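Local coordinates for aspartate aminotransferase (Plasmodium falciparum, PDB 3K7Y), which probably catalyses the pyridoxal-phosphate-dependent transfer of an amino group from L-aspartate to 2-oxoglutarate, giving oxaloacetate and L-glutamate, at residues A[326-329]-A[330-334]; A[72-75]-A[76-79]; A[189-193]-A[194-198]; A[109-112]-A[113-117]. One frame throughout, in Å; residues are numbered along the deposited sequence.

Along the chain the order is contact 2, contact 4, contact 3 and contact 1, each within a helix or at the start of one. Contacts 2 and 4, about 19 Å apart between centres, lie on helices 75-86 and 105-118, which precede and follow edge strand 98-104 of the mixed sheet. Contact 3 opens helix 193-206, which connects the neighbouring parallel strands 176-179 and 209-214. These three belong to helices packed round the sheet of the cofactor-binding domain, contact 4 at the pocket itself. Contact 1, about 45 Å from contact 2 between centres, is at the far end of long helix 304-335, which in this family joins the large domain to the small one.

Contact 1 (A[326-329]-A[330-334]); sequences ILFF and NKLET
The amides of Lys331, Leu332 and Glu333 donate to the carbonyl oxygens of Leu327, Phe328 and Phe329, the four-residue bonding of an alpha-helix, with Glu333 N 2.8 Å from Phe329 O. On the buried side, one methyl of Leu332 serves two aromatic rings: its CD1 is 3.9 Å from Phe328 CE2, and the same CD1 is 4.1 Å from Phe329 CD1, approaching both rings obliquely. The consecutive phenylalanines diverge at their first torsion. Phe328 has CG anti to its backbone N (chi1 177°), while Phe329 has CG anti to its carbonyl carbon (chi1 -62°), and Phe328 CD2 ends up over the centre of the Phe329 ring, 4.0 Å above its plane. This turn lies near the end of helix 304-335, the long helix that in this aminotransferase family joins the large and small domains. Large apolar residues suit this side, because Phe328 and Leu332 pack on helix 390-403 through Ile394, Ala395 and Ile398, and the Phe329 ring meets that of Tyr348. On the more open flank Lys331 offers its aliphatic stem to Leu327, with Lys331 CG 3.5 Å from Leu327 CD2, while the charged end of the lysine leads away from the preceding turn.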
loop_
_atom_site.group_PDB
_atom_site.type_symbol
_atom_site.label_atom_id
_atom_site.label_comp_id
_atom_site.label_asym_id
_atom_site.label_seq_id
_atom_site.Cartn_x
_atom_site.Cartn_y
_atom_site.Cartn_z
ATOM N N ILE A 326 17.255 4.736 31.944
ATOM C CA ILE A 326 17.732 5.004 33.306
ATOM C C ILE A 326 19.259 5.161 33.320
ATOM O O ILE A 326 19.764 6.207 33.713
ATOM C CB ILE A 326 17.222 3.935 34.315
ATOM C CG1 ILE A 326 15.788 4.253 34.708
ATOM C CG2 ILE A 326 18.114 3.835 35.560
ATOM C CD1 ILE A 326 15.015 3.043 35.103
ATOM N N LEU A 327 19.973 4.138 32.846
ATOM C CA LEU A 327 21.434 4.172 32.753
ATOM C C LEU A 327 21.905 5.471 32.123
ATOM O O LEU A 327 22.784 6.154 32.656
ATOM C CB LEU A 327 21.951 3.007 31.903
ATOM C CG LEU A 327 23.453 2.679 31.852
ATOM C CD1 LEU A 327 23.744 1.844 30.631
ATOM C CD2 LEU A 327 24.344 3.886 31.815
ATOM N N PHE A 328 21.308 5.799 30.985
ATOM C CA PHE A 328 21.739 6.918 30.174
ATOM C C PHE A 328 21.842 8.255 30.938
ATOM O O PHE A 328 22.901 8.883 30.944
ATOM C CB PHE A 328 20.854 7.031 28.920
ATOM C CG PHE A 328 21.182 8.213 28.050
ATOM C CD1 PHE A 328 22.419 8.319 27.429
ATOM C CD2 PHE A 328 20.254 9.228 27.862
ATOM C CE1 PHE A 328 22.730 9.424 26.634
ATOM C CE2 PHE A 328 20.555 10.332 27.062
ATOM C CZ PHE A 328 21.800 10.430 26.448
ATOM N N PHE A 329 20.758 8.675 31.589
ATOM C CA PHE A 329 20.758 9.950 32.313
ATOM C C PHE A 329 21.662 9.898 33.523
ATOM O O PHE A 329 22.110 10.931 34.015
ATOM C CB PHE A 329 19.341 10.374 32.711
ATOM C CG PHE A 329 18.443 10.605 31.534
ATOM C CD1 PHE A 329 18.554 11.767 30.775
ATOM C CD2 PHE A 329 17.513 9.653 31.165
ATOM C CE1 PHE A 329 17.758 11.975 29.674
ATOM C CE2 PHE A 329 16.702 9.854 30.066
ATOM C CZ PHE A 329 16.827 11.017 29.315
ATOM N N ASN A 330 21.937 8.692 33.997
ATOM C CA ASN A 330 22.873 8.527 35.094
ATOM C C ASN A 330 24.329 8.796 34.678
ATOM O O ASN A 330 25.152 9.242 35.494
ATOM C CB ASN A 330 22.710 7.157 35.748
ATOM C CG ASN A 330 21.502 7.088 36.660
ATOM O OD1 ASN A 330 20.955 6.012 36.882
ATOM N ND2 ASN A 330 21.086 8.229 37.204
ATOM N N LYS A 331 24.644 8.529 33.413
ATOM C CA LYS A 331 25.964 8.862 32.901
ATOM C C LYS A 331 26.082 10.365 32.652
ATOM O O LYS A 331 27.182 10.929 32.698
ATOM C CB LYS A 331 26.287 8.057 31.645
ATOM C CG LYS A 331 26.553 6.572 31.916
ATOM C CD LYS A 331 28.020 6.265 32.241
ATOM C CE LYS A 331 28.213 4.798 32.592
ATOM N NZ LYS A 331 29.621 4.482 32.946
ATOM N N LEU A 332 24.939 11.010 32.421
ATOM C CA LEU A 332 24.879 12.452 32.192
ATOM C C LEU A 332 24.889 13.213 33.502
ATOM O O LEU A 332 25.367 14.345 33.552
ATOM C CB LEU A 332 23.626 12.839 31.399
ATOM C CG LEU A 332 23.521 12.570 29.897
ATOM C CD1 LEU A 332 22.171 13.014 29.398
ATOM C CD2 LEU A 332 24.607 13.302 29.148
ATOM N N GLU A 333 24.347 12.607 34.558
ATOM C CA GLU A 333 24.434 13.220 35.877
ATOM C C GLU A 333 25.907 13.259 36.282
ATOM O O GLU A 333 26.339 14.202 36.947
ATOM C CB GLU A 333 23.620 12.457 36.925
ATOM C CG GLU A 333 24.306 11.184 37.423
ATOM C CD GLU A 333 24.195 10.969 38.933
ATOM O OE1 GLU A 333 23.059 10.733 39.412
ATOM O OE2 GLU A 333 25.245 11.025 39.638
ATOM N N THR A 334 26.659 12.231 35.866
ATOM C CA THR A 334 28.094 12.114 36.146
ATOM C C THR A 334 28.918 13.072 35.300
ATOM O O THR A 334 29.399 14.071 35.814
ATOM C CB THR A 334 28.616 10.669 35.973
ATOM O OG1 THR A 334 27.998 9.828 36.952
ATOM C CG2 THR A 334 30.131 10.607 36.156
#

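Contact 2 (A[72-75]-A[76-79]); sequences NGTE and DFST
Thr74 and Phe77 cross at about a right angle, the threonine hydroxyl oxygen resting against the root of the aromatic side chain: Thr74 OG1 is 3.5 Å from Phe77 CB. That oxygen also accepts a hydrogen bond from Asn294 ND2, so this small polar group ties the start of the helix to helix 291-302. Phe77 has its CG anti to the backbone N (chi1 -166°), which carries the ring away from Thr74 and into a buried place against Gln102 of strand 98-104 and Asn294; a bulky apolar group fits there. Ser78 OG stands between its own backbone N and carbonyl carbon (chi1 86°), 3.6 Å from Thr74 O. Thr79 N donates to Asp76 O at 3.2 Å and more weakly to Glu75 O. Glu75 and Asp76 are exposed acids whose negative charge at the amino end of the helix should interact favourably with the positive end of its dipole. Gly73 suits its backbone (phi 138°), where a CB would press on the carbonyl oxygen of Asn72. With the Phe77 side chain about 12 Å from pyridoxal phosphate, this loop leads into helix 75-86 within the large, cofactor-binding domain of the aminotransferase fold, against edge strand 98-104.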
loop_
_atom_site.group_PDB
_atom_site.type_symbol
_atom_site.label_atom_id
_atom_site.label_comp_id
_atom_site.label_asym_id
_atom_site.label_seq_id
_atom_site.Cartn_x
_atom_site.Cartn_y
_atom_site.Cartn_z
ATOM N N ASN A 72 -9.990 -6.810 2.132
ATOM C CA ASN A 72 -9.265 -5.805 2.894
ATOM C C ASN A 72 -8.819 -6.337 4.241
ATOM O O ASN A 72 -8.746 -5.599 5.233
ATOM C CB ASN A 72 -10.092 -4.538 3.036
ATOM C CG ASN A 72 -10.100 -3.713 1.769
ATOM O OD1 ASN A 72 -11.114 -3.113 1.416
ATOM N ND2 ASN A 72 -8.964 -3.670 1.077
ATOM N N GLY A 73 -8.518 -7.633 4.237
ATOM C CA GLY A 73 -8.165 -8.376 5.429
ATOM C C GLY A 73 -8.839 -9.732 5.417
ATOM O O GLY A 73 -9.642 -10.026 4.524
ATOM N N THR A 74 -8.502 -10.555 6.411
ATOM C CA THR A 74 -9.084 -11.884 6.577
ATOM C C THR A 74 -10.147 -11.827 7.663
ATOM O O THR A 74 -10.534 -10.748 8.112
ATOM C CB THR A 74 -8.024 -12.924 7.027
ATOM O OG1 THR A 74 -6.708 -12.438 6.755
ATOM C CG2 THR A 74 -8.230 -14.252 6.315
ATOM N N GLU A 75 -10.602 -13.001 8.079
ATOM C CA GLU A 75 -11.497 -13.166 9.213
ATOM C C GLU A 75 -10.700 -13.408 10.504
ATOM O O GLU A 75 -11.066 -12.901 11.566
ATOM C CB GLU A 75 -12.473 -14.312 8.939
ATOM C CG GLU A 75 -11.863 -15.517 8.173
ATOM C CD GLU A 75 -11.680 -15.286 6.656
ATOM O OE1 GLU A 75 -10.772 -15.927 6.074
ATOM O OE2 GLU A 75 -12.431 -14.481 6.046
ATOM N N ASP A 76 -9.611 -14.176 10.397
ATOM C CA ASP A 76 -8.658 -14.386 11.500
ATOM C C ASP A 76 -7.907 -13.112 11.831
ATOM O O ASP A 76 -7.740 -12.773 13.004
ATOM C CB ASP A 76 -7.626 -15.455 11.139
ATOM C CG ASP A 76 -8.256 -16.778 10.795
ATOM O OD1 ASP A 76 -7.930 -17.313 9.712
ATOM O OD2 ASP A 76 -9.080 -17.275 11.597
ATOM N N PHE A 77 -7.436 -12.421 10.790
ATOM C CA PHE A 77 -6.776 -11.121 10.954
ATOM C C PHE A 77 -7.646 -10.176 11.772
ATOM O O PHE A 77 -7.199 -9.623 12.769
ATOM C CB PHE A 77 -6.459 -10.481 9.597
ATOM C CG PHE A 77 -5.496 -9.331 9.685
ATOM C CD1 PHE A 77 -4.149 -9.518 9.417
ATOM C CD2 PHE A 77 -5.931 -8.064 10.053
ATOM C CE1 PHE A 77 -3.245 -8.460 9.513
ATOM C CE2 PHE A 77 -5.041 -7.003 10.146
ATOM C CZ PHE A 77 -3.696 -7.203 9.876
ATOM N N SER A 78 -8.895 -10.011 11.360
ATOM C CA SER A 78 -9.752 -9.049 12.023
ATOM C C SER A 78 -10.243 -9.473 13.418
ATOM O O SER A 78 -10.795 -8.640 14.132
ATOM C CB SER A 78 -10.898 -8.580 11.111
ATOM O OG SER A 78 -12.012 -9.450 11.171
ATOM N N THR A 79 -10.056 -10.738 13.813
ATOM C CA THR A 79 -10.392 -11.139 15.198
ATOM C C THR A 79 -9.155 -11.276 16.046
ATOM O O THR A 79 -9.126 -10.768 17.154
ATOM C CB THR A 79 -11.284 -12.433 15.355
ATOM O OG1 THR A 79 -10.610 -13.579 14.822
ATOM C CG2 THR A 79 -12.684 -12.274 14.712
#

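Contact 3 (A[189-193]-A[194-198]); sequences VNIEE and KYFDE
Ile191 meets Phe196 where the loop after strand 176-179 enters helix 193-206, the helical link of a beta-alpha-beta crossover to the parallel neighbouring strand 209-214. Its branched, apolar side chain suits the buried side of this junction: Ile191 CG2 lies at the edge of the Phe196 ring, in its plane, 3.6 Å from CE2. The carbonyl oxygen of Ile191 also faces that ring edge, where the slightly positive aromatic hydrogens should welcome it. Next comes Glu192, whose extended chain runs alongside both Lys194 and Tyr195. Its OE1 sits in plane at the tyrosine edge, 3.5 Å from Tyr195 CE2, with the carboxylate turned 18° from the ring; Tyr161 stacks on this same tyrosine. Glu192 OE1 and Lys194 NZ are 4.3 Å apart, beyond a salt bridge though probably attracted. At Glu193 the backbone turns into the helix, its O accepting from Phe196 N, three residues on, at 3.1 Å. Phe196 CG is anti to its carbonyl carbon (chi1 -63°), which swings the ring back over the start of the helix, where Leu229 and Leu230 also pack on it. Under its face, Glu193 CA makes a CH-pi contact 3.5 Å from the ring centroid and only 3° off the normal.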
loop_
_atom_site.group_PDB
_atom_site.type_symbol
_atom_site.label_atom_id
_atom_site.label_comp_id
_atom_site.label_asym_id
_atom_site.label_seq_id
_atom_site.Cartn_x
_atom_site.Cartn_y
_atom_site.Cartn_z
ATOM N N VAL A 189 5.865 10.214 26.854
ATOM C CA VAL A 189 5.175 10.369 28.130
ATOM C C VAL A 189 3.779 9.762 27.980
ATOM O O VAL A 189 3.024 10.206 27.125
ATOM C CB VAL A 189 5.046 11.893 28.491
ATOM C CG1 VAL A 189 4.285 12.093 29.764
ATOM C CG2 VAL A 189 6.409 12.560 28.614
ATOM N N ASN A 190 3.443 8.745 28.776
ATOM C CA ASN A 190 2.090 8.130 28.723
ATOM C C ASN A 190 1.107 8.693 29.762
ATOM O O ASN A 190 1.526 9.189 30.809
ATOM C CB ASN A 190 2.110 6.578 28.738
ATOM C CG ASN A 190 3.421 5.977 29.275
ATOM O OD1 ASN A 190 4.493 6.569 29.151
ATOM N ND2 ASN A 190 3.332 4.782 29.853
ATOM N N ILE A 191 -0.192 8.631 29.457
ATOM C CA ILE A 191 -1.256 9.146 30.344
ATOM C C ILE A 191 -1.471 8.242 31.570
ATOM O O ILE A 191 -1.856 7.085 31.409
ATOM C CB ILE A 191 -2.607 9.287 29.570
ATOM C CG1 ILE A 191 -2.470 10.288 28.420
ATOM C CG2 ILE A 191 -3.757 9.698 30.509
ATOM C CD1 ILE A 191 -3.538 10.178 27.356
ATOM N N GLU A 192 -1.230 8.761 32.777
ATOM C CA GLU A 192 -1.411 7.987 34.026
ATOM C C GLU A 192 -2.885 7.600 34.284
ATOM O O GLU A 192 -3.795 8.394 34.014
ATOM C CB GLU A 192 -0.890 8.788 35.222
ATOM C CG GLU A 192 0.533 9.315 35.081
ATOM C CD GLU A 192 0.862 10.419 36.086
ATOM O OE1 GLU A 192 -0.060 11.149 36.522
ATOM O OE2 GLU A 192 2.056 10.562 36.429
ATOM N N GLU A 193 -3.130 6.408 34.825
ATOM C CA GLU A 193 -4.518 5.992 35.075
ATOM C C GLU A 193 -5.256 6.963 35.981
ATOM O O GLU A 193 -6.484 7.060 35.900
ATOM C CB GLU A 193 -4.626 4.594 35.692
ATOM C CG GLU A 193 -3.596 3.584 35.242
ATOM C CD GLU A 193 -3.817 2.214 35.869
ATOM O OE1 GLU A 193 -4.891 1.985 36.496
ATOM O OE2 GLU A 193 -2.908 1.362 35.721
ATOM N N LYS A 194 -4.519 7.657 36.853
ATOM C CA LYS A 194 -5.113 8.653 37.753
ATOM C C LYS A 194 -6.188 9.476 37.028
ATOM O O LYS A 194 -7.198 9.858 37.634
ATOM C CB LYS A 194 -4.055 9.609 38.328
ATOM C CG LYS A 194 -2.760 8.973 38.767
ATOM C CD LYS A 194 -1.862 9.992 39.456
ATOM C CE LYS A 194 -0.645 9.296 40.084
ATOM N NZ LYS A 194 0.283 10.267 40.720
ATOM N N TYR A 195 -5.966 9.716 35.727
ATOM C CA TYR A 195 -6.774 10.645 34.927
ATOM C C TYR A 195 -7.773 10.048 33.922
ATOM O O TYR A 195 -8.650 10.771 33.431
ATOM C CB TYR A 195 -5.864 11.604 34.188
ATOM C CG TYR A 195 -5.069 12.485 35.089
ATOM C CD1 TYR A 195 -5.576 13.701 35.527
ATOM C CD2 TYR A 195 -3.793 12.106 35.508
ATOM C CE1 TYR A 195 -4.829 14.525 36.367
ATOM C CE2 TYR A 195 -3.033 12.919 36.341
ATOM C CZ TYR A 195 -3.554 14.124 36.773
ATOM O OH TYR A 195 -2.804 14.930 37.603
ATOM N N PHE A 196 -7.645 8.758 33.606
ATOM C CA PHE A 196 -8.568 8.128 32.665
ATOM C C PHE A 196 -10.013 8.549 32.948
ATOM O O PHE A 196 -10.654 9.150 32.093
ATOM C CB PHE A 196 -8.459 6.597 32.680
ATOM C CG PHE A 196 -7.115 6.055 32.246
ATOM C CD1 PHE A 196 -6.827 4.704 32.403
ATOM C CD2 PHE A 196 -6.143 6.876 31.690
ATOM C CE1 PHE A 196 -5.607 4.183 32.005
ATOM C CE2 PHE A 196 -4.921 6.355 31.288
ATOM C CZ PHE A 196 -4.653 5.004 31.454
ATOM N N ASP A 197 -10.505 8.271 34.153
ATOM C CA ASP A 197 -11.926 8.442 34.470
ATOM C C ASP A 197 -12.448 9.842 34.186
ATOM O O ASP A 197 -13.584 10.009 33.730
ATOM C CB ASP A 197 -12.226 8.081 35.929
ATOM C CG ASP A 197 -11.572 6.788 36.362
ATOM O OD1 ASP A 197 -10.326 6.776 36.556
ATOM O OD2 ASP A 197 -12.314 5.798 36.524
ATOM N N GLU A 198 -11.635 10.853 34.461
ATOM C CA GLU A 198 -12.092 12.209 34.215
ATOM C C GLU A 198 -12.369 12.369 32.721
ATOM O O GLU A 198 -13.465 12.773 32.323
ATOM C CB GLU A 198 -11.083 13.239 34.718
ATOM C CG GLU A 198 -11.708 14.583 35.085
ATOM C CD GLU A 198 -10.688 15.594 35.615
ATOM O OE1 GLU A 198 -10.839 16.804 35.309
ATOM O OE2 GLU A 198 -9.741 15.187 36.329
#

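Contact 4 (A[109-112]-A[113-117]); sequences AIFV and LLEFL
In Ile110 a first torsion of -69° puts CG1 beside the backbone N and CG2 anti to it; this second branch points along the helix face to Leu114, one turn on, with Ile110 CG2 3.9 Å from Leu114 CD1 and the two side chains side by side. In Glu115 a bend at chi2 (-58°) carries the acid group away. Its CG stays at the edge of the Phe111 ring, in its plane, 4.0 Å from Phe111 CD2, and the carboxylate stands 83° to the ring. Glu115 thus gives its aliphatic part to the aromatic, while OE1 forms a long, weak ion pair with Arg142. Over one face of the same ring lies Val112 CG2, 3.8 Å above the plane and toward the rim; Phe285 of the second subunit meets Phe111 edge-to-face. Regular four-residue helical bonds hold the backbone, among them Glu115 N to Phe111 O at 2.8 Å. Apolar residues suit so buried a helix, and Ile110 touches the pyridoxal phosphate itself. Around helix 105-118, Ile110 and Leu114 pack on Met138 of helix 133-140, Val112 and Phe116 on Ile281 of helix 268-283, and Leu113 on Ile211 of strand 209-214.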
loop_
_atom_site.group_PDB
_atom_site.type_symbol
_atom_site.label_atom_id
_atom_site.label_comp_id
_atom_site.label_asym_id
_atom_site.label_seq_id
_atom_site.Cartn_x
_atom_site.Cartn_y
_atom_site.Cartn_z
ATOM N N ALA A 109 -3.026 2.974 7.856
ATOM C CA ALA A 109 -4.342 2.979 8.454
ATOM C C ALA A 109 -4.759 4.416 8.730
ATOM O O ALA A 109 -5.917 4.786 8.527
ATOM C CB ALA A 109 -4.378 2.140 9.710
ATOM N N ILE A 110 -3.807 5.234 9.162
ATOM C CA ILE A 110 -4.110 6.625 9.451
ATOM C C ILE A 110 -4.702 7.209 8.189
ATOM O O ILE A 110 -5.847 7.671 8.183
ATOM C CB ILE A 110 -2.865 7.437 9.898
ATOM C CG1 ILE A 110 -2.383 6.976 11.277
ATOM C CG2 ILE A 110 -3.162 8.941 9.931
ATOM C CD1 ILE A 110 -0.849 7.191 11.494
ATOM N N PHE A 111 -3.949 7.143 7.100
ATOM C CA PHE A 111 -4.423 7.777 5.873
ATOM C C PHE A 111 -5.774 7.304 5.348
ATOM O O PHE A 111 -6.552 8.156 4.958
ATOM C CB PHE A 111 -3.370 7.766 4.780
ATOM C CG PHE A 111 -3.613 6.787 3.705
ATOM C CD1 PHE A 111 -2.758 5.716 3.540
ATOM C CD2 PHE A 111 -4.667 6.965 2.808
ATOM C CE1 PHE A 111 -2.950 4.815 2.492
ATOM C CE2 PHE A 111 -4.880 6.084 1.770
ATOM C CZ PHE A 111 -4.022 5.000 1.606
ATOM N N VAL A 112 -6.079 5.999 5.348
ATOM C CA VAL A 112 -7.407 5.576 4.859
ATOM C C VAL A 112 -8.490 6.196 5.717
ATOM O O VAL A 112 -9.541 6.598 5.202
ATOM C CB VAL A 112 -7.675 4.035 4.798
ATOM C CG1 VAL A 112 -9.131 3.769 4.324
ATOM C CG2 VAL A 112 -6.710 3.318 3.857
ATOM N N LEU A 113 -8.229 6.281 7.021
ATOM C CA LEU A 113 -9.183 6.896 7.941
ATOM C C LEU A 113 -9.384 8.369 7.660
ATOM O O LEU A 113 -10.502 8.875 7.754
ATOM C CB LEU A 113 -8.744 6.718 9.380
ATOM C CG LEU A 113 -9.612 7.395 10.420
ATOM C CD1 LEU A 113 -11.043 6.847 10.386
ATOM C CD2 LEU A 113 -8.982 7.165 11.771
ATOM N N LEU A 114 -8.306 9.061 7.316
ATOM C CA LEU A 114 -8.438 10.466 6.975
ATOM C C LEU A 114 -9.202 10.594 5.668
ATOM O O LEU A 114 -10.086 11.442 5.538
ATOM C CB LEU A 114 -7.082 11.154 6.918
ATOM C CG LEU A 114 -6.327 11.347 8.238
ATOM C CD1 LEU A 114 -4.923 11.798 7.952
ATOM C CD2 LEU A 114 -7.001 12.361 9.110
ATOM N N GLU A 115 -8.901 9.723 4.711
ATOM C CA GLU A 115 -9.677 9.710 3.473
ATOM C C GLU A 115 -11.128 9.460 3.839
ATOM O O GLU A 115 -12.034 9.999 3.206
ATOM C CB GLU A 115 -9.180 8.668 2.456
ATOM C CG GLU A 115 -7.888 9.005 1.741
ATOM C CD GLU A 115 -7.912 10.327 0.964
ATOM O OE1 GLU A 115 -6.971 10.566 0.168
ATOM O OE2 GLU A 115 -8.840 11.151 1.138
ATOM N N PHE A 116 -11.340 8.664 4.883
ATOM C CA PHE A 116 -12.702 8.316 5.294
ATOM C C PHE A 116 -13.397 9.476 5.983
ATOM O O PHE A 116 -14.617 9.582 5.941
ATOM C CB PHE A 116 -12.739 7.075 6.196
ATOM C CG PHE A 116 -14.123 6.716 6.663
ATOM C CD1 PHE A 116 -15.131 6.429 5.742
ATOM C CD2 PHE A 116 -14.423 6.680 8.016
ATOM C CE1 PHE A 116 -16.418 6.096 6.153
ATOM C CE2 PHE A 116 -15.716 6.347 8.451
ATOM C CZ PHE A 116 -16.721 6.052 7.509
ATOM N N LEU A 117 -12.607 10.334 6.621
ATOM C CA LEU A 117 -13.155 11.498 7.279
ATOM C C LEU A 117 -13.547 12.590 6.280
ATOM O O LEU A 117 -14.561 13.257 6.487
ATOM C CB LEU A 117 -12.223 12.016 8.387
ATOM C CG LEU A 117 -11.937 11.093 9.593
ATOM C CD1 LEU A 117 -11.234 11.832 10.697
ATOM C CD2 LEU A 117 -13.197 10.416 10.163
#